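Side-chain contacts in (S)-ureidoglycine--glyoxylate transaminase (Bacillus subtilis, PDB 3ISL), which catalyses transfer of an amino group from (S)-ureidoglycine to glyoxylate, giving oxalurate and glycine in purine catabolism with pyridoxal 5'-phosphate as cofactor: residues A[142-145]-A[151-154]; A[120-125]-A[317-322]; A[161-166]-A[188-193]. All blocks are in the same frame, centred on the assembly; numbering follows the deposited sequence.

Interaction 1 (A[142-145]-A[151-154])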
loop_
_atom_site.group_PDB
_atom_site.type_symbol
_atom_site.label_atom_id
_atom_site.label_comp_id
_atom_site.label_asym_id
_atom_site.label_seq_id
_atom_site.Cartn_x
_atom_site.Cartn_y
_atom_site.Cartn_z
ATOM N N MET A 142 -22.398 -1.895 2.655
ATOM C CA MET A 142 -22.835 -0.561 3.007
ATOM C C MET A 142 -21.755 0.324 3.669
ATOM O O MET A 142 -20.894 -0.185 4.366
ATOM C CB MET A 142 -23.988 -0.710 3.991
ATOM C CG MET A 142 -24.995 0.385 3.912
ATOM S SD MET A 142 -26.245 0.026 5.179
ATOM C CE MET A 142 -26.928 1.674 5.263
ATOM N N VAL A 143 -21.845 1.643 3.465
ATOM C CA VAL A 143 -20.929 2.610 4.085
ATOM C C VAL A 143 -21.517 2.967 5.488
ATOM O O VAL A 143 -22.702 3.256 5.611
ATOM C CB VAL A 143 -20.770 3.891 3.245
ATOM C CG1 VAL A 143 -19.745 4.890 3.947
ATOM C CG2 VAL A 143 -20.329 3.586 1.822
ATOM N N HIS A 144 -20.702 2.890 6.535
ATOM C CA HIS A 144 -21.131 3.373 7.888
ATOM C C HIS A 144 -21.317 4.879 7.938
ATOM O O HIS A 144 -22.409 5.392 8.345
ATOM C CB HIS A 144 -20.103 2.914 8.988
ATOM C CG HIS A 144 -20.572 3.130 10.407
ATOM N ND1 HIS A 144 -19.693 3.167 11.469
ATOM C CD2 HIS A 144 -21.809 3.396 10.923
ATOM C CE1 HIS A 144 -20.366 3.408 12.589
ATOM N NE2 HIS A 144 -21.661 3.500 12.297
ATOM N N GLY A 145 -20.266 5.604 7.572
ATOM C CA GLY A 145 -20.300 7.075 7.605
ATOM C C GLY A 145 -19.859 7.600 6.222
ATOM O O GLY A 145 -18.744 7.286 5.757
ATOM N N ARG A 151 -23.232 12.167 6.676
ATOM C CA ARG A 151 -24.254 11.389 7.391
ATOM C C ARG A 151 -23.655 10.095 7.840
ATOM O O ARG A 151 -22.805 9.570 7.173
ATOM C CB ARG A 151 -25.501 11.097 6.521
ATOM C CG ARG A 151 -26.212 12.364 6.038
ATOM C CD ARG A 151 -26.791 13.163 7.207
ATOM N NE ARG A 151 -26.007 14.271 7.736
ATOM C CZ ARG A 151 -25.561 15.279 7.008
ATOM N NH1 ARG A 151 -25.751 15.202 5.723
ATOM N NH2 ARG A 151 -24.913 16.311 7.516
ATOM N N ILE A 152 -24.045 9.689 9.044
ATOM C CA ILE A 152 -23.747 8.398 9.601
ATOM C C ILE A 152 -25.056 7.610 9.662
ATOM O O ILE A 152 -26.136 8.148 10.031
ATOM C CB ILE A 152 -22.979 8.508 10.969
ATOM C CG1 ILE A 152 -22.416 7.152 11.397
ATOM C CG2 ILE A 152 -23.767 9.189 12.033
ATOM C CD1 ILE A 152 -21.410 7.250 12.655
ATOM N N HIS A 153 -24.959 6.354 9.244
ATOM C CA HIS A 153 -26.131 5.425 9.129
ATOM C C HIS A 153 -26.208 4.395 10.277
ATOM O O HIS A 153 -25.185 3.759 10.561
ATOM C CB HIS A 153 -26.033 4.653 7.812
ATOM C CG HIS A 153 -27.360 4.242 7.288
ATOM N ND1 HIS A 153 -27.899 4.767 6.132
ATOM C CD2 HIS A 153 -28.310 3.448 7.823
ATOM C CE1 HIS A 153 -29.108 4.279 5.954
ATOM N NE2 HIS A 153 -29.385 3.483 6.971
ATOM N N PRO A 154 -27.399 4.233 10.950
ATOM C CA PRO A 154 -27.606 3.158 11.915
ATOM C C PRO A 154 -27.391 1.792 11.254
ATOM O O PRO A 154 -27.903 1.527 10.113
ATOM C CB PRO A 154 -29.097 3.339 12.336
ATOM C CG PRO A 154 -29.276 4.809 12.211
ATOM C CD PRO A 154 -28.563 5.154 10.945
HETATM O O HOH W 1 -23.986 4.063 13.835
#
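Just past the C-terminal end of strand 139-143, where the chain runs into the cofactor pocket, Gly145 and Ile152 form an antiparallel non-hydrogen-bonded pair, their CA atoms 4.2 Å apart; Val143 and Gly145 themselves touch the bound pyridoxal phosphate. Next to this pair, His153 N donates to His144 O at 2.9 Å in a bond that is straight at the hydrogen (174°), the donor nearly on the extension of the carbonyl bond. The same oxygen also takes a longer CH···O contact from Ile152 CA. In His144, CG stands anti to the backbone N (chi1 -169°), which lays the ring beside the Ile152 side chain, the two pointing the same way; CD1 of Ile152 sits over one ring face, 4.1 Å from the centroid of the His144 ring. At the edge of that ring lie His153 O and a water, which is 2.8 Å from His144 NE2 and only weakly bonded to His153 O. The ND1 bond to Thr176 OG1 and the water at NE2 probably fix the rotation of the imidazole. On the His153 ring, the Met142 methyl CE rests over the centre of one face, a CH-pi contact made by a side chain that crosses the histidine at about a right angle. Ile128 of helix 125-135 and Ile158 of helix 156-164 both pack against Met142 and His153, while strand 168-172 is hydrogen-bonded to the backbone of Met142 and His144.

Interaction 2 (A[120-125]-A[317-322])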
loop_
_atom_site.group_PDB
_atom_site.type_symbol
_atom_site.label_atom_id
_atom_site.label_comp_id
_atom_site.label_asym_id
_atom_site.label_seq_id
_atom_site.Cartn_x
_atom_site.Cartn_y
_atom_site.Cartn_z
ATOM N N GLY A 120 -27.642 13.765 1.990
ATOM C CA GLY A 120 -27.884 14.570 3.182
ATOM C C GLY A 120 -28.875 13.890 4.110
ATOM O O GLY A 120 -29.110 14.363 5.224
ATOM N N THR A 121 -29.486 12.796 3.650
ATOM C CA THR A 121 -30.385 12.021 4.499
ATOM C C THR A 121 -29.835 10.578 4.561
ATOM O O THR A 121 -28.780 10.271 3.920
ATOM C CB THR A 121 -31.875 12.032 3.970
ATOM O OG1 THR A 121 -32.002 11.127 2.873
ATOM C CG2 THR A 121 -32.341 13.453 3.504
ATOM N N VAL A 122 -30.521 9.706 5.308
ATOM C CA VAL A 122 -30.191 8.260 5.364
ATOM C C VAL A 122 -31.500 7.457 5.147
ATOM O O VAL A 122 -32.565 8.020 5.224
ATOM C CB VAL A 122 -29.479 7.816 6.715
ATOM C CG1 VAL A 122 -28.160 8.599 6.984
ATOM C CG2 VAL A 122 -30.440 7.889 7.955
ATOM N N PHE A 123 -31.401 6.145 4.961
ATOM C CA PHE A 123 -32.567 5.240 4.904
ATOM C C PHE A 123 -33.230 4.979 6.268
ATOM O O PHE A 123 -32.552 4.948 7.279
ATOM C CB PHE A 123 -32.133 3.888 4.325
ATOM C CG PHE A 123 -31.649 3.981 2.893
ATOM C CD1 PHE A 123 -32.554 3.924 1.848
ATOM C CD2 PHE A 123 -30.297 4.142 2.613
ATOM C CE1 PHE A 123 -32.113 3.994 0.511
ATOM C CE2 PHE A 123 -29.814 4.197 1.307
ATOM C CZ PHE A 123 -30.741 4.134 0.232
ATOM N N ASP A 124 -34.546 4.779 6.278
ATOM C CA ASP A 124 -35.187 4.109 7.389
ATOM C C ASP A 124 -34.712 2.657 7.278
ATOM O O ASP A 124 -34.931 2.092 6.237
ATOM C CB ASP A 124 -36.696 4.120 7.170
ATOM C CG ASP A 124 -37.430 3.579 8.350
ATOM O OD1 ASP A 124 -36.985 2.587 8.948
ATOM O OD2 ASP A 124 -38.430 4.160 8.727
ATOM N N PRO A 125 -34.106 2.051 8.355
ATOM C CA PRO A 125 -33.637 0.675 8.218
ATOM C C PRO A 125 -34.738 -0.310 7.821
ATOM O O PRO A 125 -34.415 -1.338 7.205
ATOM C CB PRO A 125 -33.096 0.319 9.650
ATOM C CG PRO A 125 -32.647 1.671 10.212
ATOM C CD PRO A 125 -33.774 2.588 9.700
ATOM N N ASP A 317 -29.966 16.773 10.572
ATOM C CA ASP A 317 -29.379 16.853 11.912
ATOM C C ASP A 317 -29.536 15.536 12.711
ATOM O O ASP A 317 -28.749 15.264 13.591
ATOM C CB ASP A 317 -29.901 18.090 12.701
ATOM C CG ASP A 317 -31.409 18.032 13.014
ATOM O OD1 ASP A 317 -32.027 16.937 13.158
ATOM O OD2 ASP A 317 -32.014 19.131 13.128
ATOM N N SER A 318 -30.490 14.686 12.384
ATOM C CA SER A 318 -30.656 13.452 13.181
ATOM C C SER A 318 -29.625 12.370 12.885
ATOM O O SER A 318 -29.377 11.499 13.708
ATOM C CB SER A 318 -32.072 12.882 13.057
ATOM O OG SER A 318 -32.337 12.521 11.718
ATOM N N CYS A 319 -28.995 12.436 11.737
ATOM C CA CYS A 319 -27.992 11.451 11.405
ATOM C C CYS A 319 -26.679 12.181 11.060
ATOM O O CYS A 319 -26.016 11.814 10.098
ATOM C CB CYS A 319 -28.484 10.586 10.219
ATOM S SG CYS A 319 -28.905 11.608 8.712
ATOM N N LYS A 320 -26.280 13.182 11.847
ATOM C CA LYS A 320 -25.072 13.917 11.538
ATOM C C LYS A 320 -23.839 13.077 11.939
ATOM O O LYS A 320 -23.706 12.678 13.075
ATOM C CB LYS A 320 -24.962 15.241 12.263
ATOM C CG LYS A 320 -23.640 16.000 11.864
ATOM C CD LYS A 320 -23.423 17.300 12.735
ATOM C CE LYS A 320 -22.079 17.923 12.392
ATOM N NZ LYS A 320 -20.949 17.051 12.897
ATOM N N MET A 321 -22.943 12.852 11.003
ATOM C CA MET A 321 -21.667 12.207 11.344
ATOM C C MET A 321 -20.876 13.090 12.349
ATOM O O MET A 321 -20.620 14.256 12.075
ATOM C CB MET A 321 -20.844 11.990 10.066
ATOM C CG MET A 321 -19.709 10.965 10.222
ATOM S SD MET A 321 -18.844 10.473 8.673
ATOM C CE MET A 321 -19.386 11.698 7.608
ATOM N N PRO A 322 -20.435 12.537 13.482
ATOM C CA PRO A 322 -19.836 13.449 14.507
ATOM C C PRO A 322 -18.518 14.084 14.018
ATOM O O PRO A 322 -18.276 15.282 14.296
ATOM C CB PRO A 322 -19.571 12.526 15.741
ATOM C CG PRO A 322 -20.546 11.340 15.527
ATOM C CD PRO A 322 -20.492 11.138 13.968
#
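Val122 and Cys319 meet through their side chains alone, in an apolar contact between two loops 192 residues apart in sequence. Both CB atoms are directed at the opposite loop, although the two CA atoms stay 7.2 Å apart. Val122 CG1 makes the closest approach, 3.5 Å from Cys319 SG, and lies 3.8 Å from Cys319 CB. The second branch, Val122 CG2, is a little farther off, 4.0 Å from Cys319 CB, so the valine fork straddles the CB-SG bond. The torsions explain this: in Val122 chi1 of -58° puts CG1 opposite the carbonyl carbon and CG2 between the backbone N and that carbon, while in Cys319 SG itself stands between N and carbonyl carbon (chi1 57°), turned over CG1. Cutting Val122 back to an alanine would remove both methyls, and the Cys319 CB-SG bond is likely to lose its apolar partner, with a gap opened between the loops. Arg151 of strand 151-152 packs against both Val122 and Cys319, and Val122 also touches His153. The arrangement is plain tertiary packing away from the cofactor, at the edge of the large domain of a class-V aminotransferase of PLP fold type I: the loop between strand 111-116 and helix 125-135 is joined to the loop that leads into strand 324-328.

Interaction 3 (A[161-166]-A[188-193])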
loop_
_atom_site.group_PDB
_atom_site.type_symbol
_atom_site.label_atom_id
_atom_site.label_comp_id
_atom_site.label_asym_id
_atom_site.label_seq_id
_atom_site.Cartn_x
_atom_site.Cartn_y
_atom_site.Cartn_z
ATOM N N ALA A 161 -30.966 -8.219 10.507
ATOM C CA ALA A 161 -31.770 -8.828 9.426
ATOM C C ALA A 161 -30.828 -9.678 8.535
ATOM O O ALA A 161 -31.254 -10.702 8.041
ATOM C CB ALA A 161 -32.499 -7.745 8.598
ATOM N N CYS A 162 -29.568 -9.253 8.353
ATOM C CA CYS A 162 -28.613 -9.942 7.422
ATOM C C CYS A 162 -28.339 -11.315 7.992
ATOM O O CYS A 162 -28.429 -12.307 7.274
ATOM C CB CYS A 162 -27.279 -9.175 7.232
ATOM S SG CYS A 162 -27.432 -7.688 6.207
ATOM N N ARG A 163 -28.112 -11.381 9.303
ATOM C CA ARG A 163 -27.875 -12.648 9.999
ATOM C C ARG A 163 -29.074 -13.651 9.863
ATOM O O ARG A 163 -28.897 -14.819 9.538
ATOM C CB ARG A 163 -27.546 -12.359 11.499
ATOM C CG ARG A 163 -26.954 -13.559 12.296
ATOM C CD ARG A 163 -25.580 -14.051 11.718
ATOM N NE ARG A 163 -24.582 -12.966 11.557
ATOM C CZ ARG A 163 -23.632 -12.622 12.453
ATOM N NH1 ARG A 163 -23.496 -13.254 13.618
ATOM N NH2 ARG A 163 -22.794 -11.640 12.185
ATOM N N THR A 164 -30.282 -13.194 10.137
ATOM C CA THR A 164 -31.460 -14.057 9.966
ATOM C C THR A 164 -31.725 -14.475 8.516
ATOM O O THR A 164 -32.104 -15.607 8.279
ATOM C CB THR A 164 -32.766 -13.516 10.659
ATOM O OG1 THR A 164 -33.467 -12.642 9.785
ATOM C CG2 THR A 164 -32.492 -12.792 11.927
ATOM N N GLU A 165 -31.490 -13.584 7.555
ATOM C CA GLU A 165 -31.641 -13.908 6.140
ATOM C C GLU A 165 -30.404 -14.569 5.534
ATOM O O GLU A 165 -30.378 -14.842 4.323
ATOM C CB GLU A 165 -32.027 -12.676 5.309
ATOM C CG GLU A 165 -33.309 -11.984 5.789
ATOM C CD GLU A 165 -34.564 -12.832 5.555
ATOM O OE1 GLU A 165 -34.691 -13.506 4.513
ATOM O OE2 GLU A 165 -35.410 -12.834 6.442
ATOM N N ASP A 166 -29.378 -14.784 6.361
ATOM C CA ASP A 166 -28.162 -15.469 5.925
ATOM C C ASP A 166 -27.522 -14.716 4.763
ATOM O O ASP A 166 -27.051 -15.307 3.809
ATOM C CB ASP A 166 -28.451 -16.967 5.634
ATOM C CG ASP A 166 -27.155 -17.852 5.603
ATOM O OD1 ASP A 166 -26.100 -17.506 6.228
ATOM O OD2 ASP A 166 -27.247 -18.917 4.931
ATOM N N LYS A 188 -23.731 -7.307 14.419
ATOM C CA LYS A 188 -23.800 -8.456 13.560
ATOM C C LYS A 188 -23.236 -8.076 12.191
ATOM O O LYS A 188 -23.802 -8.402 11.145
ATOM C CB LYS A 188 -25.252 -8.973 13.404
ATOM C CG LYS A 188 -26.009 -9.319 14.723
ATOM C CD LYS A 188 -25.335 -10.339 15.605
ATOM C CE LYS A 188 -26.356 -11.159 16.421
ATOM N NZ LYS A 188 -27.275 -10.249 17.126
ATOM N N ILE A 189 -22.133 -7.362 12.219
ATOM C CA ILE A 189 -21.346 -7.117 11.013
ATOM C C ILE A 189 -20.450 -8.321 10.768
ATOM O O ILE A 189 -19.712 -8.796 11.684
ATOM C CB ILE A 189 -20.508 -5.808 11.169
ATOM C CG1 ILE A 189 -21.441 -4.608 11.364
ATOM C CG2 ILE A 189 -19.457 -5.644 10.020
ATOM C CD1 ILE A 189 -20.647 -3.217 11.648
ATOM N N ASP A 190 -20.522 -8.824 9.542
ATOM C CA ASP A 190 -19.724 -9.973 9.142
ATOM C C ASP A 190 -18.307 -9.629 8.680
ATOM O O ASP A 190 -17.370 -10.404 8.907
ATOM C CB ASP A 190 -20.477 -10.775 8.066
ATOM C CG ASP A 190 -21.831 -11.264 8.535
ATOM O OD1 ASP A 190 -21.829 -12.147 9.430
ATOM O OD2 ASP A 190 -22.879 -10.781 7.993
ATOM N N ALA A 191 -18.151 -8.509 7.983
ATOM C CA ALA A 191 -16.864 -7.993 7.654
ATOM C C ALA A 191 -16.890 -6.494 7.729
ATOM O O ALA A 191 -17.911 -5.841 7.322
ATOM C CB ALA A 191 -16.391 -8.485 6.214
ATOM N N ALA A 192 -15.794 -5.910 8.268
ATOM C CA ALA A 192 -15.676 -4.443 8.384
ATOM C C ALA A 192 -14.296 -4.075 7.873
ATOM O O ALA A 192 -13.352 -4.771 8.128
ATOM C CB ALA A 192 -15.821 -3.956 9.832
ATOM N N ILE A 193 -14.193 -2.946 7.179
ATOM C CA ILE A 193 -12.910 -2.520 6.720
ATOM C C ILE A 193 -12.730 -1.127 7.223
ATOM O O ILE A 193 -13.612 -0.259 7.073
ATOM C CB ILE A 193 -12.854 -2.467 5.150
ATOM C CG1 ILE A 193 -13.245 -3.817 4.506
ATOM C CG2 ILE A 193 -11.510 -1.858 4.697
ATOM C CD1 ILE A 193 -14.765 -3.907 3.930
HETATM O O HOH W 2 -25.003 -10.756 9.759
HETATM O O HOH W 3 -20.310 -10.292 13.855
#
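Arg163 on helix 156-164 forms a salt bridge with Asp190 just before strand 191-193, NH2 standing 3.0 Å from OD1. The two side chains approach at a slant, guanidinium and carboxylate planes 39° apart; the close contact is between one nitrogen and one oxygen. Arg163 leaves the helix with CG anti to its own N (chi1 -167°) and then bends at both chi2 and chi3, which brings the guanidinium back over the 188-190 turn. Apolar contact accompanies the charge: Lys188 CB lies over one face of the guanidinium, toward its rim and 3.8 Å from NH2, and the lysine chain crosses the arginine at about a right angle. Its amine leads away, with a weak, long ion pair to Glu160.

Two waters add to the polar contacts. One accepts from Arg163 NE at 2.9 Å and has Lys188 O and Asp190 OD2 within donating distance. A second lies in the guanidinium plane, 3.3 Å from Arg163 NH2 and 2.7 Å from Ile189 O. The buried carboxylate has further partners: OD2 accepts from Phe169 N and pairs with Arg214, while OD1 accepts from Asn212, a set likely to stabilise its negative charge. Through Phe169 it is tied to strand 168-172, beside strand 191-193 in the main sheet; helix 156-164 packs on that same strand through Cys162 and on helix 125-135 through Ala161 and Cys162.

Overall arrangement
Interactions 1 and 2 are neighbours, their centres about 8 Å apart, and strand 151-152 serves both: Ile152 N probably hydrogen-bonds to Cys319 O. Interaction 3 touches neither and lies farther out, its centre about 19 Å from that of the chain, against about 10 Å for the centre of interaction 1. Chemistry follows place. Interaction 1 is buried beside the cofactor and combines backbone pairing with contacts over histidine faces. Interaction 2, partly buried, is apolar and spans the longest sequence separation, enclosing the other two within its loop. Interaction 3, also partly buried, relies on charge and water. Interactions 1 and 3 reach the same sheet, and helix 156-164 follows strand 151-152 in the chain.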